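Local coordinates for lipoxygenase (Cyanothece sp., PDB 5EK8), which is a non-heme iron 9R-lipoxygenase that, like its family, probably adds molecular oxygen to polyunsaturated fatty acids, at residues L60-T64 and P161-Y165; P67-I71 and R376-K380. All coordinates share one frame; numbering follows the deposited sequence.

Contact 1 (L60-T64 and P161-Y165)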
loop_
_atom_site.group_PDB
_atom_site.type_symbol
_atom_site.label_atom_id
_atom_site.label_comp_id
_atom_site.label_asym_id
_atom_site.label_seq_id
_atom_site.Cartn_x
_atom_site.Cartn_y
_atom_site.Cartn_z
ATOM N N LEU A 60 -3.736 14.287 25.095
ATOM C CA LEU A 60 -4.701 13.392 24.466
ATOM C C LEU A 60 -4.644 13.511 22.942
ATOM O O LEU A 60 -4.287 14.563 22.414
ATOM C CB LEU A 60 -6.116 13.704 24.960
ATOM C CG LEU A 60 -6.348 13.764 26.473
ATOM C CD1 LEU A 60 -7.767 14.197 26.771
ATOM C CD2 LEU A 60 -6.059 12.427 27.130
ATOM N N PHE A 61 -4.981 12.432 22.237
ATOM C CA PHE A 61 -5.192 12.511 20.793
ATOM C C PHE A 61 -6.298 13.520 20.510
ATOM O O PHE A 61 -7.287 13.579 21.245
ATOM C CB PHE A 61 -5.580 11.154 20.204
ATOM C CG PHE A 61 -4.462 10.156 20.155
ATOM C CD1 PHE A 61 -3.706 10.005 19.007
ATOM C CD2 PHE A 61 -4.185 9.349 21.245
ATOM C CE1 PHE A 61 -2.686 9.082 18.950
ATOM C CE2 PHE A 61 -3.166 8.419 21.192
ATOM C CZ PHE A 61 -2.418 8.284 20.041
ATOM N N SER A 62 -6.146 14.304 19.449
ATOM C CA SER A 62 -7.158 15.297 19.106
ATOM C C SER A 62 -8.457 14.665 18.587
ATOM O O SER A 62 -9.532 15.244 18.747
ATOM C CB SER A 62 -6.612 16.281 18.069
ATOM O OG SER A 62 -6.282 15.611 16.866
ATOM N N ASP A 63 -8.361 13.482 17.980
ATOM C CA ASP A 63 -9.520 12.880 17.314
ATOM C C ASP A 63 -10.271 11.838 18.149
ATOM O O ASP A 63 -11.492 11.733 18.039
ATOM C CB ASP A 63 -9.107 12.257 15.968
ATOM C CG ASP A 63 -7.965 11.252 16.089
ATOM O OD1 ASP A 63 -7.543 10.724 15.034
ATOM O OD2 ASP A 63 -7.486 10.989 17.213
ATOM N N THR A 64 -9.560 11.073 18.973
ATOM C CA THR A 64 -10.211 10.064 19.811
ATOM C C THR A 64 -10.276 10.496 21.272
ATOM O O THR A 64 -10.987 9.891 22.075
ATOM C CB THR A 64 -9.493 8.699 19.735
ATOM O OG1 THR A 64 -8.167 8.816 20.269
ATOM C CG2 THR A 64 -9.423 8.203 18.294
ATOM N N PRO A 161 -2.848 16.638 17.631
ATOM C CA PRO A 161 -3.183 15.989 16.361
ATOM C C PRO A 161 -2.073 15.054 15.886
ATOM O O PRO A 161 -1.446 15.312 14.858
ATOM C CB PRO A 161 -3.359 17.168 15.404
ATOM C CG PRO A 161 -2.445 18.206 15.944
ATOM C CD PRO A 161 -2.465 18.048 17.444
ATOM N N TYR A 162 -1.842 13.978 16.632
ATOM C CA TYR A 162 -0.802 13.022 16.281
ATOM C C TYR A 162 -1.362 11.882 15.436
ATOM O O TYR A 162 -2.146 11.062 15.921
ATOM C CB TYR A 162 -0.139 12.468 17.541
ATOM C CG TYR A 162 1.091 11.633 17.262
ATOM C CD1 TYR A 162 1.063 10.250 17.407
ATOM C CD2 TYR A 162 2.281 12.231 16.841
ATOM C CE1 TYR A 162 2.184 9.482 17.150
ATOM C CE2 TYR A 162 3.415 11.469 16.583
ATOM C CZ TYR A 162 3.358 10.095 16.739
ATOM O OH TYR A 162 4.467 9.321 16.491
ATOM N N TRP A 163 -0.931 11.835 14.176
ATOM C CA TRP A 163 -1.418 10.864 13.195
ATOM C C TRP A 163 -2.937 10.783 13.176
ATOM O O TRP A 163 -3.506 9.715 13.397
ATOM C CB TRP A 163 -0.828 9.480 13.473
ATOM C CG TRP A 163 0.582 9.323 12.992
ATOM C CD1 TRP A 163 1.699 9.898 13.525
ATOM C CD2 TRP A 163 1.026 8.538 11.880
ATOM N NE1 TRP A 163 2.813 9.518 12.813
ATOM C CE2 TRP A 163 2.426 8.683 11.799
ATOM C CE3 TRP A 163 0.377 7.724 10.945
ATOM C CZ2 TRP A 163 3.186 8.046 10.821
ATOM C CZ3 TRP A 163 1.137 7.091 9.973
ATOM C CH2 TRP A 163 2.525 7.256 9.920
ATOM N N PRO A 164 -3.603 11.915 12.905
ATOM C CA PRO A 164 -5.065 11.923 12.981
ATOM C C PRO A 164 -5.695 11.096 11.872
ATOM O O PRO A 164 -5.108 10.974 10.796
ATOM C CB PRO A 164 -5.413 13.404 12.825
ATOM C CG PRO A 164 -4.298 13.958 12.013
ATOM C CD PRO A 164 -3.067 13.210 12.441
ATOM N N TYR A 165 -6.869 10.531 12.138
ATOM C CA TYR A 165 -7.598 9.779 11.126
ATOM C C TYR A 165 -8.359 10.712 10.194
ATOM O O TYR A 165 -8.875 11.745 10.620
ATOM C CB TYR A 165 -8.567 8.792 11.775
ATOM C CG TYR A 165 -7.927 7.504 12.233
ATOM C CD1 TYR A 165 -7.688 6.474 11.339
ATOM C CD2 TYR A 165 -7.569 7.314 13.559
ATOM C CE1 TYR A 165 -7.109 5.295 11.747
ATOM C CE2 TYR A 165 -6.988 6.130 13.975
ATOM C CZ TYR A 165 -6.759 5.126 13.063
ATOM O OH TYR A 165 -6.183 3.943 13.461
#

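Contact 2 (P67-I71 and R376-K380)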
loop_
_atom_site.group_PDB
_atom_site.type_symbol
_atom_site.label_atom_id
_atom_site.label_comp_id
_atom_site.label_asym_id
_atom_site.label_seq_id
_atom_site.Cartn_x
_atom_site.Cartn_y
_atom_site.Cartn_z
ATOM N N PRO A 67 -5.675 8.925 25.667
ATOM C CA PRO A 67 -4.359 9.407 26.094
ATOM C C PRO A 67 -3.270 9.173 25.056
ATOM O O PRO A 67 -3.212 8.098 24.458
ATOM C CB PRO A 67 -4.078 8.593 27.363
ATOM C CG PRO A 67 -5.000 7.424 27.298
ATOM C CD PRO A 67 -6.223 7.927 26.601
ATOM N N LEU A 68 -2.432 10.185 24.843
ATOM C CA LEU A 68 -1.225 10.044 24.033
ATOM C C LEU A 68 -0.125 9.465 24.913
ATOM O O LEU A 68 0.563 10.190 25.629
ATOM C CB LEU A 68 -0.800 11.389 23.443
ATOM C CG LEU A 68 0.233 11.375 22.318
ATOM C CD1 LEU A 68 -0.332 10.703 21.089
ATOM C CD2 LEU A 68 0.682 12.790 21.987
ATOM N N HIS A 69 0.028 8.149 24.849
ATOM C CA HIS A 69 0.809 7.407 25.828
ATOM C C HIS A 69 2.274 7.209 25.458
ATOM O O HIS A 69 2.610 7.009 24.290
ATOM C CB HIS A 69 0.168 6.042 26.044
ATOM C CG HIS A 69 0.006 5.257 24.783
ATOM N ND1 HIS A 69 -1.090 5.396 23.955
ATOM C CD2 HIS A 69 0.803 4.336 24.196
ATOM C CE1 HIS A 69 -0.961 4.588 22.921
ATOM N NE2 HIS A 69 0.182 3.934 23.040
ATOM N N ASN A 70 3.132 7.257 26.476
ATOM C CA ASN A 70 4.544 6.900 26.352
ATOM C C ASN A 70 5.259 7.643 25.231
ATOM O O ASN A 70 6.088 7.069 24.524
ATOM C CB ASN A 70 4.693 5.389 26.138
ATOM C CG ASN A 70 3.902 4.570 27.145
ATOM O OD1 ASN A 70 3.471 5.078 28.181
ATOM N ND2 ASN A 70 3.711 3.292 26.842
ATOM N N ILE A 71 4.930 8.918 25.060
ATOM C CA ILE A 71 5.567 9.717 24.027
ATOM C C ILE A 71 6.486 10.741 24.683
ATOM O O ILE A 71 6.193 11.251 25.769
ATOM C CB ILE A 71 4.523 10.406 23.118
ATOM C CG1 ILE A 71 5.149 10.781 21.774
ATOM C CG2 ILE A 71 3.882 11.609 23.811
ATOM C CD1 ILE A 71 4.136 10.946 20.673
ATOM N N ARG A 376 0.497 5.277 15.662
ATOM C CA ARG A 376 -0.272 5.959 16.688
ATOM C C ARG A 376 0.024 5.411 18.075
ATOM O O ARG A 376 0.099 6.175 19.034
ATOM C CB ARG A 376 -1.769 5.851 16.409
ATOM C CG ARG A 376 -2.320 6.930 15.504
ATOM C CD ARG A 376 -3.805 6.700 15.233
ATOM N NE ARG A 376 -4.628 7.016 16.394
ATOM C CZ ARG A 376 -5.286 8.159 16.546
ATOM N NH1 ARG A 376 -5.224 9.091 15.605
ATOM N NH2 ARG A 376 -6.012 8.371 17.633
ATOM N N ASN A 377 0.195 4.095 18.189
ATOM C CA ASN A 377 0.183 3.480 19.519
ATOM C C ASN A 377 1.401 2.642 19.923
ATOM O O ASN A 377 1.501 2.219 21.075
ATOM C CB ASN A 377 -1.072 2.612 19.655
ATOM C CG ASN A 377 -2.351 3.398 19.423
ATOM O OD1 ASN A 377 -2.819 4.117 20.305
ATOM N ND2 ASN A 377 -2.926 3.258 18.234
ATOM N N LEU A 378 2.324 2.400 18.998
ATOM C CA LEU A 378 3.463 1.533 19.299
ATOM C C LEU A 378 4.764 2.313 19.480
ATOM O O LEU A 378 5.362 2.766 18.504
ATOM C CB LEU A 378 3.633 0.481 18.200
ATOM C CG LEU A 378 2.460 -0.491 18.059
ATOM C CD1 LEU A 378 2.754 -1.555 17.009
ATOM C CD2 LEU A 378 2.129 -1.126 19.407
ATOM N N ARG A 379 5.197 2.454 20.730
ATOM C CA ARG A 379 6.429 3.179 21.052
ATOM C C ARG A 379 7.392 2.359 21.914
ATOM O O ARG A 379 8.438 1.917 21.437
ATOM C CB ARG A 379 6.098 4.495 21.757
ATOM C CG ARG A 379 5.934 5.657 20.806
ATOM C CD ARG A 379 5.146 6.791 21.423
ATOM N NE ARG A 379 4.109 7.230 20.500
ATOM C CZ ARG A 379 2.808 7.096 20.720
ATOM N NH1 ARG A 379 1.940 7.517 19.814
ATOM N NH2 ARG A 379 2.375 6.554 21.849
ATOM N N LYS A 380 7.041 2.165 23.184
ATOM C CA LYS A 380 7.879 1.392 24.102
ATOM C C LYS A 380 7.859 -0.105 23.796
ATOM O O LYS A 380 8.819 -0.823 24.090
ATOM C CB LYS A 380 7.442 1.620 25.550
ATOM C CG LYS A 380 7.824 2.978 26.110
ATOM C CD LYS A 380 7.843 2.942 27.633
ATOM C CE LYS A 380 8.268 4.279 28.221
ATOM N NZ LYS A 380 8.471 4.191 29.691
#

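Contact 1 (L60-T64 and P161-Y165)
Asp63 reaches across to the chain leaving strand 152-160 and takes the backbone N-H of Tyr165 on its carboxylate. Tyr165 N lies 3.0 Å from Asp63 OD1, with a nearly straight N-H...O angle of 165°, and the donor arrives almost in line with the C-O bond. The side chain gets there because CG sits between the backbone N and the carbonyl carbon (chi1 55°), which swings OD1 forward until it is also 3.4 Å from Pro164 CA and 3.7 Å from Tyr165 CD2, at the edge of that ring. OD1 has a second partner: Arg376 of helix 337-377 forms a salt bridge with it through NH1, and the same nitrogen bonds to the carbonyl of Trp163. With an alanine here, the amide of Tyr165 would probably lose its acceptor and Arg376 one of its carboxylate mates, leaving the guanidinium less firmly placed.

One residue back, Ser62 lays its hydroxyl against the proline that follows the strand, OG being 3.2 Å from Pro161 CA and 3.6 Å from Pro161 CB. Phe61 meets the next residue along: the carbonyl oxygen of Tyr162 lies in the plane of its ring, at the edge, 3.6 Å from Phe61 CD1. Phe61 CE1 in turn approaches the edge of the Tyr162 ring, 4.2 Å from Tyr162 CD1, while Trp163 CD1 sits over the middle of one face of that tyrosine. Here two parallel neighbouring strands, 53-61 and 152-160, run out of one sheet of the PLAT-type beta sandwich, and their exits are tied together beside the helical catalytic part.

Contact 2 (P67-I71 and R376-K380)
His69 and Arg379 meet where a loop of the PLAT beta sandwich, between strands 53-61 and 72-79, rests on the C-terminal end of helix 337-377, the long helix that further back carries the iron ligands His359 and His364. The imidazole of His69 points its NE2 at the carbonyl of Asn377, with NE2 to Asn377 O at 2.9 Å and an N-H...O angle of 168°. That oxygen lies close to the ring plane, although seen from the carbonyl the donor is tilted out of plane by 27°. The Asn377 side chain crosses that of His69 at about a right angle, yet its amide is nearly coplanar with the ring, OD1 3.2 Å from His69 CE1, while its ND2 bonds to Asp491. The other ring nitrogen, ND1, makes a weak bond back to Pro67 O.

Arg379 comes over one face of the histidine, NH2 offset toward the rim, 3.6 Å from His69 CD2, the two planes 65° apart. Its chain bends at chi3 and passes the loop backbone, with CD 3.3 Å from Asn70 O. Asn70 itself turns its amide to Glu484, whose carboxylate also takes the backbone amides of Arg379 and Lys380; the aliphatic start of Lys380 passes Asn70 at about a right angle, CG 4.0 Å from Asn70 CB. Ile71 completes the bed for the arginine: its CD1 lies over one face of the guanidinium, 3.7 Å from Arg379 NE.

In the fold
From the N terminus the chain leaves strand 53-61 through 60-64, turns through 67-71, and builds the rest of the beta sandwich before 161-165 returns to close contact 1, a loop of about a hundred residues. It then runs on to the end of helix 337-377, where 376-380 closes contact 2 over some three hundred. The segments alternate, so the two loops cross instead of nesting. Contact 1 joins two exits of the PLAT domain, and contact 2 fastens that domain to the catalytic part. They meet at Arg376, which belongs to contact 2 but reaches into contact 1, with Phe61 packed against its guanidinium.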